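Local structure of farnesyl diphosphate synthase (Rhodobacter capsulatus, 3M0G) at residues 5-10 with 45-50; 13-18 with 37-42. The protein probably condenses farnesyl diphosphate with isopentenyl diphosphate to form geranylgeranyl diphosphate in a magnesium-dependent prenyl transfer. One frame throughout, in Å; residues are numbered along the deposited sequence.

Interaction 1: residues 5-10 with 45-50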
# COMPACT_ATOMS: atom_id res chain seq x y z
N GLU B 5 -14.76 -26.86 11.12
CA GLU B 5 -14.60 -26.32 12.46
C GLU B 5 -13.38 -25.41 12.51
O GLU B 5 -13.45 -24.32 13.05
CB GLU B 5 -14.45 -27.46 13.48
CG GLU B 5 -14.44 -27.04 14.94
CD GLU B 5 -13.81 -28.08 15.85
OE1 GLU B 5 -12.74 -28.62 15.50
OE2 GLU B 5 -14.37 -28.34 16.94
N ARG B 6 -12.27 -25.87 11.92
CA ARG B 6 -11.04 -25.08 11.86
C ARG B 6 -11.26 -23.78 11.09
O ARG B 6 -10.75 -22.72 11.48
CB ARG B 6 -9.91 -25.91 11.23
CG ARG B 6 -8.52 -25.29 11.36
CD ARG B 6 -8.10 -25.15 12.82
NE ARG B 6 -7.08 -24.12 13.00
CZ ARG B 6 -5.77 -24.36 13.15
NH1 ARG B 6 -4.94 -23.34 13.30
NH2 ARG B 6 -5.30 -25.60 13.13
N LEU B 7 -12.03 -23.85 10.01
CA LEU B 7 -12.36 -22.70 9.20
C LEU B 7 -13.19 -21.71 10.01
O LEU B 7 -12.97 -20.50 9.95
CB LEU B 7 -13.14 -23.15 7.96
CG LEU B 7 -13.10 -22.35 6.65
CD1 LEU B 7 -11.80 -21.57 6.46
CD2 LEU B 7 -13.37 -23.30 5.47
N LYS B 8 -14.12 -22.25 10.80
CA LYS B 8 -15.00 -21.45 11.65
C LYS B 8 -14.23 -20.79 12.79
O LYS B 8 -14.50 -19.62 13.12
CB LYS B 8 -16.12 -22.33 12.21
CG LYS B 8 -17.52 -21.75 12.09
CD LYS B 8 -17.78 -20.60 13.06
CE LYS B 8 -19.16 -19.99 12.81
NZ LYS B 8 -19.29 -18.66 13.47
N GLU B 9 -13.28 -21.52 13.39
CA GLU B 9 -12.41 -20.99 14.45
C GLU B 9 -11.57 -19.81 13.95
O GLU B 9 -11.44 -18.80 14.65
CB GLU B 9 -11.50 -22.08 15.03
CG GLU B 9 -12.22 -23.08 15.93
CD GLU B 9 -11.35 -24.28 16.33
OE1 GLU B 9 -11.82 -25.43 16.14
OE2 GLU B 9 -10.21 -24.08 16.82
N VAL B 10 -11.02 -19.94 12.74
CA VAL B 10 -10.23 -18.88 12.11
C VAL B 10 -11.10 -17.65 11.78
O VAL B 10 -10.70 -16.54 12.09
CB VAL B 10 -9.46 -19.38 10.85
CG1 VAL B 10 -9.04 -18.23 9.94
CG2 VAL B 10 -8.23 -20.20 11.25
N ARG B 45 -7.64 -16.75 2.97
CA ARG B 45 -6.26 -16.32 3.00
C ARG B 45 -5.71 -16.31 4.43
O ARG B 45 -4.64 -16.87 4.70
CB ARG B 45 -6.13 -14.98 2.29
CG ARG B 45 -6.47 -15.12 0.81
CD ARG B 45 -6.75 -13.78 0.14
NE ARG B 45 -7.24 -13.97 -1.23
CZ ARG B 45 -8.51 -14.28 -1.54
NH1 ARG B 45 -9.42 -14.46 -0.60
NH2 ARG B 45 -8.85 -14.44 -2.81
N ALA B 46 -6.48 -15.71 5.33
CA ALA B 46 -6.17 -15.70 6.75
C ALA B 46 -6.01 -17.15 7.24
O ALA B 46 -5.14 -17.45 8.06
CB ALA B 46 -7.25 -15.00 7.51
N PHE B 47 -6.83 -18.04 6.69
CA PHE B 47 -6.78 -19.44 7.06
C PHE B 47 -5.47 -20.08 6.60
O PHE B 47 -4.79 -20.73 7.37
CB PHE B 47 -8.01 -20.18 6.51
CG PHE B 47 -8.06 -21.63 6.84
CD1 PHE B 47 -8.62 -22.08 8.03
CD2 PHE B 47 -7.56 -22.57 5.94
CE1 PHE B 47 -8.67 -23.44 8.34
CE2 PHE B 47 -7.61 -23.93 6.23
CZ PHE B 47 -8.17 -24.37 7.43
N LEU B 48 -5.08 -19.83 5.36
CA LEU B 48 -3.83 -20.33 4.79
C LEU B 48 -2.55 -19.84 5.49
O LEU B 48 -1.56 -20.58 5.58
CB LEU B 48 -3.74 -19.97 3.30
CG LEU B 48 -4.64 -20.72 2.31
CD1 LEU B 48 -4.43 -20.08 0.94
CD2 LEU B 48 -4.27 -22.17 2.25
N ALA B 49 -2.60 -18.62 6.01
CA ALA B 49 -1.49 -18.03 6.74
C ALA B 49 -1.36 -18.76 8.06
O ALA B 49 -0.28 -19.23 8.42
CB ALA B 49 -1.73 -16.54 6.98
N ILE B 50 -2.48 -18.85 8.78
CA ILE B 50 -2.49 -19.50 10.09
C ILE B 50 -2.17 -20.99 10.02
O ILE B 50 -1.55 -21.58 10.95
CB ILE B 50 -3.85 -19.28 10.80
CG1 ILE B 50 -3.98 -17.81 11.24
CG2 ILE B 50 -3.99 -20.22 12.02
CD1 ILE B 50 -5.42 -17.32 11.52
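The N-terminal helix 3-23 packs here across helix 44-55. The two short axes approach to 9.9 Å with an angle of 103° between their directions, a nearly perpendicular crossing. Phe47 fills the crossing: its CG is anti to the backbone N (chi1 180°), which sets the ring against Arg6, Leu7 and Val10. Leu7 CD1 lies over one face, 4.0 Å from the ring centroid and 29° off its normal, a CH-pi contact. Arg6 CG comes to the ring edge, near its plane, 3.5 Å from Phe47 CE1. Val10 CG2 approaches obliquely, 3.7 Å from Phe47 CD1. In the all-helical prenyl synthase fold this crossing is covered further by helix 275-285, whose Tyr283 touches Leu7 and whose Thr276 and Cys280 touch Phe47. An alanine here in place of Phe47 would take away the ring that Leu7, Arg6 and Val10 pack on, and would probably loosen the N-terminal helix against helix 44-55. Val10 CG2 and Ile50 CD1 meet tip to tip at 4.0 Å. The bent Arg6 chain brings NH1 to 3.5 Å from Ile50 CG2, its charge being paired with Glu51 in a salt bridge.

Interaction 2: residues 13-18 with 37-42; sequences AVETAM and AAQGGK. Unlike the reference sequence in segment 13-18: Ala13 (reference Gly), Thr16 (reference Ala).
The carboxylate of Glu15 is the flat group that makes this contact; the Gln39 amide, its plane turned 69° from it, leads away, and Gln39 comes near by CB, 4.0 Å from Glu15 OE2. The carboxylate takes a backbone N-H from the loop 37-42, which carries the Gly-Gly-Lys start of the Gly-Gly-Lys-Arg sequence characteristic of prenyl synthases; in relatives this loop helps to bind the diphosphate of isopentenyl diphosphate. Gly40 N donates to Glu15 OE1 at 2.9 Å, almost straight at 171°, on the syn lone pair of that oxygen. Glu15 CG is anti to the backbone N and the chain bends at chi2, which turns the carboxylate to the loop. The same OE1 forms a salt bridge with Arg43 NH2, so two donors grip it, and the nearby positive charge would be expected to keep the acid ionised. Arg43 NH2 also hydrogen-bonds to Ala38 O, so one guanidinium nitrogen bridges the helix carboxylate and the loop backbone. Beside this polar grip, the selenomethionine Met18, bent at chi2 and chi3, packs on Ala38 CB with its CG at 3.7 Å and its SE at 4.1 Å.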
# COMPACT_ATOMS: atom_id res chain seq x y z
N ALA B 13 -11.90 -15.76 15.07
CA ALA B 13 -10.72 -15.17 15.65
C ALA B 13 -10.32 -13.95 14.84
O ALA B 13 -10.02 -12.90 15.41
CB ALA B 13 -9.59 -16.18 15.71
N VAL B 14 -10.37 -14.08 13.51
CA VAL B 14 -10.01 -12.97 12.62
C VAL B 14 -10.99 -11.81 12.72
O VAL B 14 -10.55 -10.66 12.77
CB VAL B 14 -9.84 -13.41 11.16
CG1 VAL B 14 -9.58 -12.19 10.25
CG2 VAL B 14 -8.69 -14.39 11.04
N GLU B 15 -12.29 -12.10 12.75
CA GLU B 15 -13.30 -11.05 12.89
C GLU B 15 -13.09 -10.17 14.12
O GLU B 15 -13.21 -8.95 14.04
CB GLU B 15 -14.72 -11.64 12.87
CG GLU B 15 -15.84 -10.60 12.84
CD GLU B 15 -16.12 -10.03 11.45
OE1 GLU B 15 -15.24 -10.09 10.56
OE2 GLU B 15 -17.25 -9.53 11.25
N THR B 16 -12.76 -10.80 15.25
CA THR B 16 -12.56 -10.11 16.51
C THR B 16 -11.28 -9.28 16.45
O THR B 16 -11.28 -8.10 16.81
CB THR B 16 -12.46 -11.11 17.71
OG1 THR B 16 -13.56 -12.02 17.66
CG2 THR B 16 -12.46 -10.38 19.05
N ALA B 17 -10.20 -9.91 16.00
CA ALA B 17 -8.90 -9.27 15.92
C ALA B 17 -8.92 -8.09 14.95
O ALA B 17 -8.40 -7.02 15.28
CB ALA B 17 -7.84 -10.29 15.51
N MSE B 18 -9.53 -8.28 13.78
CA MSE B 18 -9.62 -7.20 12.78
C MSE B 18 -10.37 -5.98 13.29
O MSE B 18 -9.90 -4.85 13.15
CB MSE B 18 -10.25 -7.69 11.48
CG MSE B 18 -10.29 -6.61 10.41
SE MSE B 18 -8.54 -6.32 9.68
CE MSE B 18 -8.47 -7.85 8.45
N ALA B 37 -15.55 -2.76 5.35
CA ALA B 37 -14.93 -3.50 4.23
C ALA B 37 -14.21 -4.74 4.70
O ALA B 37 -14.18 -5.75 4.00
CB ALA B 37 -13.98 -2.61 3.48
N ALA B 38 -13.66 -4.68 5.91
CA ALA B 38 -12.90 -5.78 6.47
C ALA B 38 -13.74 -6.78 7.28
O ALA B 38 -13.20 -7.75 7.79
CB ALA B 38 -11.74 -5.23 7.31
N GLN B 39 -15.04 -6.53 7.39
CA GLN B 39 -15.96 -7.40 8.12
C GLN B 39 -16.35 -8.60 7.27
O GLN B 39 -16.58 -8.47 6.06
CB GLN B 39 -17.24 -6.63 8.53
CG GLN B 39 -17.13 -5.82 9.81
CD GLN B 39 -18.22 -4.74 9.95
OE1 GLN B 39 -19.31 -4.83 9.36
NE2 GLN B 39 -17.94 -3.72 10.75
N GLY B 40 -16.43 -9.77 7.90
CA GLY B 40 -16.96 -10.97 7.25
C GLY B 40 -16.06 -11.60 6.20
O GLY B 40 -14.87 -11.28 6.13
N GLY B 41 -16.63 -12.48 5.38
CA GLY B 41 -15.87 -13.23 4.39
C GLY B 41 -15.48 -14.60 4.93
O GLY B 41 -15.43 -14.80 6.15
N LYS B 42 -15.19 -15.52 4.02
CA LYS B 42 -14.87 -16.90 4.38
C LYS B 42 -13.47 -17.02 4.99
O LYS B 42 -13.15 -18.02 5.66
CB LYS B 42 -15.05 -17.84 3.18
CG LYS B 42 -13.89 -17.83 2.20
CD LYS B 42 -14.24 -18.38 0.82
CE LYS B 42 -12.95 -18.47 -0.00
NZ LYS B 42 -13.09 -17.98 -1.39

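Overall arrangement
From the N terminus, helix 3-23 supplies the first segment of both contacts, 5-10 and then 13-18. The chain next runs through helix 29-37 and returns in the loop 37-42, where interaction 2 closes the shorter loop, with 18 residues between its segments. It then enters helix 44-55, where segment 45-50 closes the longer one of interaction 1, so the shorter loop lies wholly within the longer and the two do not cross. Their centres are 11 Å apart and they meet directly: Ala46 CB lies 3.9 Å from Val14 CG2, and Leu7 CD1 lies 3.9 Å from Lys42 O. Together they tie the N-terminal helix to the glycine-rich loop and to the helix that follows it.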